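Side-chain contacts in possible acyl-[acyl-carrier protein] desaturase DESA2 (acyl-[acp] desaturase) (stearoyl-acp desaturase) (Mycobacterium tuberculosis, PDB 1ZA0), which probably introduces double bonds into fatty acyl chains carried by acyl carrier protein, using a metal centre within a helical bundle: residues Ala20-Thr23 and Arg24-Thr28; Ala105-His108 and Leu109-Ile112; Thr151-Tyr154 and Met155-Glu159; Glu193-Phe196 and Ala197-Thr201. All coordinates share one frame; numbering follows the deposited sequence.

In the fold
Each of the four interactions lies within a single helix, between residues about one turn apart, so none closes a loop; they follow one another in series without nesting or crossing. Interaction 1 ends helix 9-27. Interaction 2, on helix 95-121, meets it through E106 and H25. Interactions 3 and 4 occupy helices 148-172 and 176-206, successive in the chain, and pack against each other with centres about 8 Å apart. Interaction 4 also touches interaction 1 through N198 and N21. Interactions 2 and 3 share the manganese ion through E107 and E159. Together the contacts tie the N-terminal helix to the metal-binding helices of the desaturase bundle.

Interaction 1 of 4, residues Ala20-Thr23 and Arg24-Thr28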
loop_
_atom_site.group_PDB
_atom_site.type_symbol
_atom_site.label_atom_id
_atom_site.label_comp_id
_atom_site.label_asym_id
_atom_site.label_seq_id
_atom_site.Cartn_x
_atom_site.Cartn_y
_atom_site.Cartn_z
ATOM N N ALA A 20 5.296 21.258 -6.999
ATOM C CA ALA A 20 6.712 20.882 -6.815
ATOM C C ALA A 20 6.868 19.322 -6.713
ATOM O O ALA A 20 7.749 18.715 -7.256
ATOM C CB ALA A 20 7.253 21.555 -5.519
ATOM N N ASN A 21 5.965 18.722 -6.024
ATOM C CA ASN A 21 6.015 17.274 -5.833
ATOM C C ASN A 21 5.628 16.514 -7.124
ATOM O O ASN A 21 6.218 15.518 -7.427
ATOM C CB ASN A 21 5.109 16.896 -4.710
ATOM C CG ASN A 21 5.792 17.097 -3.342
ATOM O OD1 ASN A 21 6.385 16.157 -2.811
ATOM N ND2 ASN A 21 5.743 18.336 -2.798
ATOM N N MET A 22 4.657 17.014 -7.867
ATOM C CA MET A 22 4.304 16.399 -9.170
ATOM C C MET A 22 5.472 16.487 -10.070
ATOM O O MET A 22 5.872 15.553 -10.727
ATOM C CB MET A 22 3.178 17.172 -9.830
ATOM C CG MET A 22 1.880 16.538 -9.932
ATOM S SD MET A 22 1.774 14.714 -10.245
ATOM C CE MET A 22 1.738 14.487 -12.023
ATOM N N THR A 23 6.099 17.669 -10.082
ATOM C CA THR A 23 7.278 17.880 -10.873
ATOM C C THR A 23 8.414 16.949 -10.492
ATOM O O THR A 23 9.068 16.347 -11.322
ATOM C CB THR A 23 7.702 19.446 -10.760
ATOM O OG1 THR A 23 6.623 20.243 -11.253
ATOM C CG2 THR A 23 8.769 19.750 -11.695
ATOM N N ARG A 24 8.696 16.841 -9.208
ATOM C CA ARG A 24 9.641 15.840 -8.756
ATOM C C ARG A 24 9.259 14.404 -9.180
ATOM O O ARG A 24 10.090 13.632 -9.668
ATOM C CB ARG A 24 9.736 15.894 -7.237
ATOM C CG ARG A 24 10.781 14.989 -6.665
ATOM C CD ARG A 24 10.770 14.894 -5.164
ATOM N NE ARG A 24 9.427 14.781 -4.636
ATOM C CZ ARG A 24 8.644 13.708 -4.722
ATOM N NH1 ARG A 24 9.115 12.624 -5.301
ATOM N NH2 ARG A 24 7.416 13.705 -4.186
ATOM N N HIS A 25 8.012 14.057 -8.956
ATOM C CA HIS A 25 7.566 12.646 -9.168
ATOM C C HIS A 25 7.759 12.284 -10.653
ATOM O O HIS A 25 8.498 11.373 -10.995
ATOM C CB HIS A 25 6.142 12.519 -8.656
ATOM C CG HIS A 25 5.597 11.117 -8.660
ATOM N ND1 HIS A 25 5.383 10.391 -7.496
ATOM C CD2 HIS A 25 5.203 10.321 -9.684
ATOM C CE1 HIS A 25 4.850 9.218 -7.808
ATOM N NE2 HIS A 25 4.741 9.141 -9.126
ATOM N N LEU A 26 7.256 13.124 -11.536
ATOM C CA LEU A 26 7.517 12.971 -12.998
ATOM C C LEU A 26 8.962 12.938 -13.451
ATOM O O LEU A 26 9.344 12.088 -14.286
ATOM C CB LEU A 26 6.745 14.017 -13.782
ATOM C CG LEU A 26 5.219 13.959 -13.696
ATOM C CD1 LEU A 26 4.582 15.110 -14.431
ATOM C CD2 LEU A 26 4.687 12.693 -14.271
ATOM N N ASP A 27 9.816 13.825 -12.914
ATOM C CA ASP A 27 11.218 13.914 -13.386
ATOM C C ASP A 27 12.069 12.760 -12.890
ATOM O O ASP A 27 13.101 12.467 -13.446
ATOM C CB ASP A 27 11.907 15.237 -12.936
ATOM C CG ASP A 27 11.288 16.531 -13.589
ATOM O OD1 ASP A 27 10.421 16.494 -14.514
ATOM O OD2 ASP A 27 11.609 17.674 -13.163
ATOM N N THR A 28 11.652 12.121 -11.814
ATOM C CA THR A 28 12.339 10.936 -11.280
ATOM C C THR A 28 11.583 9.607 -11.544
ATOM O O THR A 28 11.960 8.577 -11.024
ATOM C CB THR A 28 12.622 11.092 -9.781
ATOM O OG1 THR A 28 11.403 11.305 -9.041
ATOM C CG2 THR A 28 13.560 12.411 -9.530
#
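N21 and R24 are joined by a side-chain hydrogen bond within the last turns of helix 9-27. NH2 of R24 donates to OD1 of N21 over 3.0 Å, practically straight at 179°. The acceptor lies at the edge of the guanidinium and in its plane, whereas the amide and guanidinium planes stand 80° apart. R24 runs out extended and then bends at chi3 (43°), which folds the guanidinium beside the amide and brings one face over the backbone O of N21. OD1 also accepts from N198 ND2 on helix 176-206, and ND2 donates to V17 O. R24 NH1 makes a long, weak ion pair with E194. H25 NE2 is hydrogen-bonded to E106, and its ring meets W99 edge-to-face.

On another side the chain of M22, bent at chi2 and chi3, swings its methyl CE to 3.8 Å from CD1 of L26. On a separate side T23 and D27 run alongside each other, CG2 of T23 3.8 Å from OD2 of D27, while OG1 of T23 is hydrogen-bonded to E19 O.

Backbone i to i+4 bonds link A20 to R24, N21 to H25, M22 to L26 and T23 to D27. T28 is the first residue to leave helical backbone angles; its OG1 donates to R24 O at 2.7 Å while its N reaches the same oxygen at 3.1 Å from the opposite face.

The chemistry implies a divided surface: polar bonds fix the N21 amide and hold the R24 guanidinium beside it, M22 offers an apolar side to W95 and W99, and H25 places this helix end by the metal-ligand helices.

Interaction 2 of 4, residues Ala105-His108 and Leu109-Ile112. With MN (manganese (II) ion), chain B.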
loop_
_atom_site.group_PDB
_atom_site.type_symbol
_atom_site.label_atom_id
_atom_site.label_comp_id
_atom_site.label_asym_id
_atom_site.label_seq_id
_atom_site.Cartn_x
_atom_site.Cartn_y
_atom_site.Cartn_z
ATOM N N ALA A 105 -3.740 5.724 -11.039
ATOM C CA ALA A 105 -3.245 4.848 -12.074
ATOM C C ALA A 105 -2.138 3.933 -11.553
ATOM O O ALA A 105 -1.997 2.792 -12.025
ATOM C CB ALA A 105 -2.670 5.692 -13.245
ATOM N N GLU A 106 -1.268 4.460 -10.658
ATOM C CA GLU A 106 -0.214 3.623 -10.049
ATOM C C GLU A 106 -0.782 2.523 -9.148
ATOM O O GLU A 106 -0.355 1.375 -9.261
ATOM C CB GLU A 106 0.821 4.448 -9.331
ATOM C CG GLU A 106 1.620 5.314 -10.285
ATOM C CD GLU A 106 2.730 6.173 -9.583
ATOM O OE1 GLU A 106 2.996 6.045 -8.352
ATOM O OE2 GLU A 106 3.388 6.913 -10.324
ATOM N N GLU A 107 -1.750 2.873 -8.321
ATOM C CA GLU A 107 -2.427 1.931 -7.494
ATOM C C GLU A 107 -3.090 0.815 -8.372
ATOM O O GLU A 107 -3.069 -0.411 -8.038
ATOM C CB GLU A 107 -3.494 2.612 -6.633
ATOM C CG GLU A 107 -2.998 3.574 -5.554
ATOM C CD GLU A 107 -2.159 2.866 -4.490
ATOM O OE1 GLU A 107 -2.595 1.891 -3.911
ATOM O OE2 GLU A 107 -1.042 3.245 -4.296
ATOM N N HIS A 108 -3.746 1.248 -9.409
ATOM C CA HIS A 108 -4.416 0.330 -10.294
ATOM C C HIS A 108 -3.427 -0.656 -10.917
ATOM O O HIS A 108 -3.721 -1.808 -11.076
ATOM C CB HIS A 108 -5.057 1.066 -11.451
ATOM C CG HIS A 108 -5.953 0.193 -12.257
ATOM N ND1 HIS A 108 -6.486 0.591 -13.459
ATOM C CD2 HIS A 108 -6.420 -1.064 -12.036
ATOM C CE1 HIS A 108 -7.279 -0.363 -13.925
ATOM N NE2 HIS A 108 -7.254 -1.380 -13.083
ATOM N N LEU A 109 -2.312 -0.124 -11.380
ATOM C CA LEU A 109 -1.220 -0.874 -11.953
ATOM C C LEU A 109 -0.738 -2.010 -11.035
ATOM O O LEU A 109 -0.553 -3.136 -11.506
ATOM C CB LEU A 109 -0.071 0.045 -12.364
ATOM C CG LEU A 109 1.047 -0.739 -13.121
ATOM C CD1 LEU A 109 0.730 -0.852 -14.623
ATOM C CD2 LEU A 109 2.361 -0.091 -12.912
ATOM N N HIS A 110 -0.632 -1.727 -9.745
ATOM C CA HIS A 110 -0.248 -2.673 -8.739
ATOM C C HIS A 110 -1.257 -3.809 -8.682
ATOM O O HIS A 110 -0.854 -4.979 -8.691
ATOM C CB HIS A 110 -0.200 -1.992 -7.301
ATOM C CG HIS A 110 0.798 -0.878 -7.212
ATOM N ND1 HIS A 110 0.799 0.060 -6.184
ATOM C CD2 HIS A 110 1.876 -0.594 -7.996
ATOM C CE1 HIS A 110 1.829 0.875 -6.372
ATOM N NE2 HIS A 110 2.498 0.499 -7.460
ATOM N N ALA A 111 -2.553 -3.456 -8.648
ATOM C CA ALA A 111 -3.638 -4.447 -8.608
ATOM C C ALA A 111 -3.593 -5.354 -9.889
ATOM O O ALA A 111 -3.730 -6.575 -9.798
ATOM C CB ALA A 111 -4.997 -3.749 -8.467
ATOM N N ILE A 112 -3.329 -4.787 -11.058
ATOM C CA ILE A 112 -3.309 -5.599 -12.270
ATOM C C ILE A 112 -2.152 -6.582 -12.206
ATOM O O ILE A 112 -2.310 -7.770 -12.547
ATOM C CB ILE A 112 -3.145 -4.726 -13.526
ATOM C CG1 ILE A 112 -4.387 -3.809 -13.742
ATOM C CG2 ILE A 112 -2.943 -5.593 -14.733
ATOM C CD1 ILE A 112 -3.985 -2.554 -14.680
HETATM MN MN MN B . 0.329 3.497 -2.669
HETATM O O HOH W 1 -0.981 2.363 -1.364
#
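The oxygen of E106's backbone carbonyl lies over the face of the H110 imidazole, 3.2 Å above its plane and over the ring centre. That same oxygen accepts the backbone N-H of H110, also at 3.2 Å, so one atom meets both the main chain and the ring of the residue a turn later. With CG beside its own backbone N (chi1 -61°), H110 lays the ring back over the preceding turn. The rotation of the ring is fixed at its rim by D188 at NE2 and K76 at ND1.

K76 also forms a salt bridge with OE1 of E107 and thus bridges this manganese ligand and H110, which is probably an iron ligand but does not bind the manganese. The other oxygen of E107, OE2, binds manganese at 2.1 Å, alongside E159, E189, H192 and a water. E107 and H110 form the E-x-x-H pair characteristic of diiron desaturases.

On a more exposed side, CD1 of I112 lies over the face of the H108 ring in a CH-pi contact, 3.9 Å from the centroid and only 11° off the normal. H108 holds CG anti to its backbone N (chi1 -170°), placing the imidazole beneath the methyl.

Helix 95-121 is flanked by several elements: E106 reaches H192 of helix 176-206, A111 packs on helix 63-77, and L109 and I112 meet the loop containing W32 and A34.

Interaction 3 of 4, residues Thr151-Tyr154 and Met155-Glu159; sequences TLVY and MAFYE. With MN (manganese (II) ion), chain B.
Y154 and Y158 lie side by side one turn apart and point the same way, their rings inclined by only 17°. They are slid so far that the centroids are 5.6 Å apart and overlap is slight; the nearest approach is between OH of Y154 and CD1 of Y158, 3.6 Å. CB of Y158 sits over one face of the Y154 ring, toward its rim. The likeness of the two orientations follows from matching chi1 and chi2 torsions, CG being anti to the backbone N in both (chi1 174° and 178°).

The sulfur of M155 completes this group from the edge of the Y154 ring, a Met-aromatic contact with SD 5.1 Å from the centroid. Bends at chi2 and chi3 turn the thioether there. Elsewhere on the helix, CG1 of V153 meets the edge of the F157 ring, 3.8 Å from CE2.

Farther along, E159 grips the manganese with both carboxylate oxygens, OE1 at 2.3 Å and OE2 at 2.4 Å. It is a carboxylate ligand supplied by a bundle helix, and probably serves the second iron of the diiron centre. W103 NE1 donates to OE2 and so, from the second shell, positions this ligand.

Helix 148-172 has neighbours on several sides: L152 and M155 pack against both helix 95-121 and helix 176-206, V153 and Y154 face helix 208-221, and A156, F157 and Y158 touch loop residues W261, L222 and L225.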
loop_
_atom_site.group_PDB
_atom_site.type_symbol
_atom_site.label_atom_id
_atom_site.label_comp_id
_atom_site.label_asym_id
_atom_site.label_seq_id
_atom_site.Cartn_x
_atom_site.Cartn_y
_atom_site.Cartn_z
ATOM N N THR A 151 -7.494 13.787 5.918
ATOM C CA THR A 151 -7.407 12.911 4.785
ATOM C C THR A 151 -5.926 12.785 4.371
ATOM O O THR A 151 -5.471 11.669 4.022
ATOM C CB THR A 151 -8.284 13.453 3.602
ATOM O OG1 THR A 151 -9.689 13.326 3.914
ATOM C CG2 THR A 151 -8.148 12.620 2.364
ATOM N N LEU A 152 -5.195 13.925 4.361
ATOM C CA LEU A 152 -3.808 13.903 3.935
ATOM C C LEU A 152 -2.988 13.162 4.962
ATOM O O LEU A 152 -2.074 12.445 4.594
ATOM C CB LEU A 152 -3.245 15.309 3.658
ATOM C CG LEU A 152 -3.885 16.098 2.523
ATOM C CD1 LEU A 152 -3.437 17.651 2.555
ATOM C CD2 LEU A 152 -3.567 15.462 1.176
ATOM N N VAL A 153 -3.312 13.331 6.244
ATOM C CA VAL A 153 -2.608 12.672 7.322
ATOM C C VAL A 153 -2.846 11.131 7.225
ATOM O O VAL A 153 -1.914 10.383 7.313
ATOM C CB VAL A 153 -3.074 13.187 8.672
ATOM C CG1 VAL A 153 -2.591 12.289 9.828
ATOM C CG2 VAL A 153 -2.574 14.695 8.857
ATOM N N TYR A 154 -4.108 10.736 7.052
ATOM C CA TYR A 154 -4.469 9.341 6.877
ATOM C C TYR A 154 -3.668 8.710 5.723
ATOM O O TYR A 154 -3.100 7.660 5.907
ATOM C CB TYR A 154 -5.974 9.185 6.629
ATOM C CG TYR A 154 -6.356 7.766 6.291
ATOM C CD1 TYR A 154 -6.499 6.782 7.305
ATOM C CD2 TYR A 154 -6.479 7.377 4.985
ATOM C CE1 TYR A 154 -6.829 5.433 6.957
ATOM C CE2 TYR A 154 -6.805 6.060 4.652
ATOM C CZ TYR A 154 -6.963 5.114 5.630
ATOM O OH TYR A 154 -7.278 3.828 5.231
ATOM N N MET A 155 -3.655 9.342 4.556
ATOM C CA MET A 155 -2.960 8.836 3.421
ATOM C C MET A 155 -1.443 8.724 3.641
ATOM O O MET A 155 -0.833 7.753 3.176
ATOM C CB MET A 155 -3.226 9.678 2.199
ATOM C CG MET A 155 -4.637 9.583 1.663
ATOM S SD MET A 155 -5.187 7.900 1.317
ATOM C CE MET A 155 -3.977 7.511 -0.027
ATOM N N ALA A 156 -0.851 9.643 4.406
ATOM C CA ALA A 156 0.565 9.539 4.658
ATOM C C ALA A 156 0.899 8.298 5.468
ATOM O O ALA A 156 1.884 7.575 5.164
ATOM C CB ALA A 156 1.092 10.850 5.372
ATOM N N PHE A 157 0.109 8.039 6.498
ATOM C CA PHE A 157 0.344 6.881 7.314
ATOM C C PHE A 157 0.060 5.578 6.538
ATOM O O PHE A 157 0.720 4.583 6.727
ATOM C CB PHE A 157 -0.556 6.910 8.527
ATOM C CG PHE A 157 -0.026 7.695 9.653
ATOM C CD1 PHE A 157 1.030 7.219 10.396
ATOM C CD2 PHE A 157 -0.638 8.917 10.031
ATOM C CE1 PHE A 157 1.527 7.930 11.469
ATOM C CE2 PHE A 157 -0.134 9.656 11.144
ATOM C CZ PHE A 157 0.953 9.165 11.840
ATOM N N TYR A 158 -1.025 5.597 5.776
ATOM C CA TYR A 158 -1.511 4.435 5.076
ATOM C C TYR A 158 -0.508 4.030 3.966
ATOM O O TYR A 158 -0.170 2.857 3.847
ATOM C CB TYR A 158 -2.920 4.710 4.494
ATOM C CG TYR A 158 -3.496 3.538 3.696
ATOM C CD1 TYR A 158 -4.103 2.482 4.360
ATOM C CD2 TYR A 158 -3.400 3.481 2.315
ATOM C CE1 TYR A 158 -4.636 1.390 3.669
ATOM C CE2 TYR A 158 -3.937 2.378 1.604
ATOM C CZ TYR A 158 -4.534 1.332 2.302
ATOM O OH TYR A 158 -5.087 0.226 1.663
ATOM N N GLU A 159 0.021 5.000 3.230
ATOM C CA GLU A 159 1.103 4.744 2.316
ATOM C C GLU A 159 2.372 4.275 2.994
ATOM O O GLU A 159 3.068 3.432 2.456
ATOM C CB GLU A 159 1.383 5.934 1.400
ATOM C CG GLU A 159 0.213 6.250 0.500
ATOM C CD GLU A 159 0.138 5.199 -0.636
ATOM O OE1 GLU A 159 0.964 4.215 -0.606
ATOM O OE2 GLU A 159 -0.645 5.355 -1.560
HETATM MN MN MN B . 0.329 3.497 -2.669
HETATM O O HOH W 1 -0.981 2.363 -1.364
#

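Interaction 4 of 4, residues Glu193-Phe196 and Ala197-Thr201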
loop_
_atom_site.group_PDB
_atom_site.type_symbol
_atom_site.label_atom_id
_atom_site.label_comp_id
_atom_site.label_asym_id
_atom_site.label_seq_id
_atom_site.Cartn_x
_atom_site.Cartn_y
_atom_site.Cartn_z
ATOM N N GLU A 193 4.072 7.780 -0.238
ATOM C CA GLU A 193 4.186 8.279 1.088
ATOM C C GLU A 193 4.891 9.684 1.103
ATOM O O GLU A 193 4.489 10.549 1.884
ATOM C CB GLU A 193 4.885 7.276 2.024
ATOM C CG GLU A 193 4.912 7.798 3.471
ATOM C CD GLU A 193 6.060 7.286 4.336
ATOM O OE1 GLU A 193 6.827 6.400 3.880
ATOM O OE2 GLU A 193 6.159 7.751 5.525
ATOM N N GLU A 194 5.933 9.832 0.301
ATOM C CA GLU A 194 6.803 11.016 0.286
ATOM C C GLU A 194 5.879 12.191 -0.142
ATOM O O GLU A 194 5.876 13.254 0.439
ATOM C CB GLU A 194 7.932 10.846 -0.731
ATOM C CG GLU A 194 8.840 12.047 -1.018
ATOM C CD GLU A 194 9.934 11.720 -1.994
ATOM O OE1 GLU A 194 9.887 10.594 -2.559
ATOM O OE2 GLU A 194 10.891 12.525 -2.212
ATOM N N PHE A 195 5.106 11.956 -1.175
ATOM C CA PHE A 195 4.179 12.953 -1.725
ATOM C C PHE A 195 3.158 13.377 -0.705
ATOM O O PHE A 195 3.088 14.579 -0.369
ATOM C CB PHE A 195 3.508 12.427 -3.004
ATOM C CG PHE A 195 3.010 13.509 -3.953
ATOM C CD1 PHE A 195 3.434 13.536 -5.265
ATOM C CD2 PHE A 195 2.083 14.437 -3.553
ATOM C CE1 PHE A 195 2.938 14.493 -6.167
ATOM C CE2 PHE A 195 1.607 15.416 -4.439
ATOM C CZ PHE A 195 2.051 15.451 -5.739
ATOM N N PHE A 196 2.395 12.428 -0.135
ATOM C CA PHE A 196 1.417 12.807 0.876
ATOM C C PHE A 196 2.069 13.411 2.100
ATOM O O PHE A 196 1.545 14.359 2.719
ATOM C CB PHE A 196 0.475 11.667 1.284
ATOM C CG PHE A 196 -0.490 11.283 0.182
ATOM C CD1 PHE A 196 -1.501 12.163 -0.213
ATOM C CD2 PHE A 196 -0.367 10.069 -0.466
ATOM C CE1 PHE A 196 -2.388 11.819 -1.228
ATOM C CE2 PHE A 196 -1.255 9.714 -1.489
ATOM C CZ PHE A 196 -2.244 10.608 -1.878
ATOM N N ALA A 197 3.184 12.836 2.506
ATOM C CA ALA A 197 3.821 13.341 3.718
ATOM C C ALA A 197 4.329 14.786 3.509
ATOM O O ALA A 197 4.394 15.555 4.447
ATOM C CB ALA A 197 4.965 12.440 4.128
ATOM N N ASN A 198 4.774 15.118 2.303
ATOM C CA ASN A 198 5.254 16.475 2.065
ATOM C C ASN A 198 4.050 17.476 2.180
ATOM O O ASN A 198 4.217 18.601 2.662
ATOM C CB ASN A 198 5.966 16.571 0.687
ATOM C CG ASN A 198 7.339 15.929 0.694
ATOM O OD1 ASN A 198 7.885 15.678 1.800
ATOM N ND2 ASN A 198 7.948 15.684 -0.541
ATOM N N LEU A 199 2.852 17.040 1.778
ATOM C CA LEU A 199 1.663 17.890 1.832
ATOM C C LEU A 199 1.330 18.110 3.277
ATOM O O LEU A 199 0.963 19.220 3.676
ATOM C CB LEU A 199 0.483 17.300 1.082
ATOM C CG LEU A 199 0.614 17.073 -0.397
ATOM C CD1 LEU A 199 -0.669 16.536 -1.076
ATOM C CD2 LEU A 199 0.992 18.327 -1.017
ATOM N N VAL A 200 1.494 17.077 4.087
ATOM C CA VAL A 200 1.248 17.147 5.498
ATOM C C VAL A 200 2.241 18.093 6.208
ATOM O O VAL A 200 1.871 18.832 7.158
ATOM C CB VAL A 200 1.273 15.788 6.171
ATOM C CG1 VAL A 200 1.246 15.898 7.679
ATOM C CG2 VAL A 200 0.093 14.904 5.711
ATOM N N THR A 201 3.480 18.066 5.763
ATOM C CA THR A 201 4.467 19.032 6.264
ATOM C C THR A 201 3.966 20.469 6.005
ATOM O O THR A 201 4.063 21.261 6.909
ATOM C CB THR A 201 5.843 18.764 5.605
ATOM O OG1 THR A 201 6.324 17.497 6.092
ATOM C CG2 THR A 201 6.896 19.808 6.050
#
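F196, A197 and L199 carry this buried contact on helix 176-206, and much of it is made between side chains and the carbonyl oxygens of the previous turn. A197 is the tight point: its CB lies 3.0 Å from E193 O, while its N donates to that same oxygen at 2.7 Å. Its own O accepts from W261 NE1.

The main chain of F196 serves the next turn. Its O takes the N-H of V200 at 3.0 Å and a weak second bond from L199 N, and CG2 of V200 rests 3.4 Å from it. The ring of F196 stands away from these residues. Its chi1 of -69° turns it to M155 and to edge-to-face contacts with W99 and W103, the side chain lying about 5 Å from that of the metal ligand H192.

L199 approaches F195 at the ring edge, near its plane, with CD1 4.2 Å from CE2. The F195 ring itself stacks on W99. L199 also touches V17 and V18 of helix 9-27 and L152 of helix 148-172, wedged between two helices.

At the polar margin E194 and N198 run alongside, CG of E194 3.8 Å from ND2 of N198, with carboxylate and amide planes 82° apart. N198 ND2 has its partner, N21, on helix 9-27. E193, buried, has salt bridges from OE2 to R160 and R257.

An apolar, aromatic seam thus runs beside the metal site, and in it the buried carboxylate of E193 is probably kept charged by its two arginines.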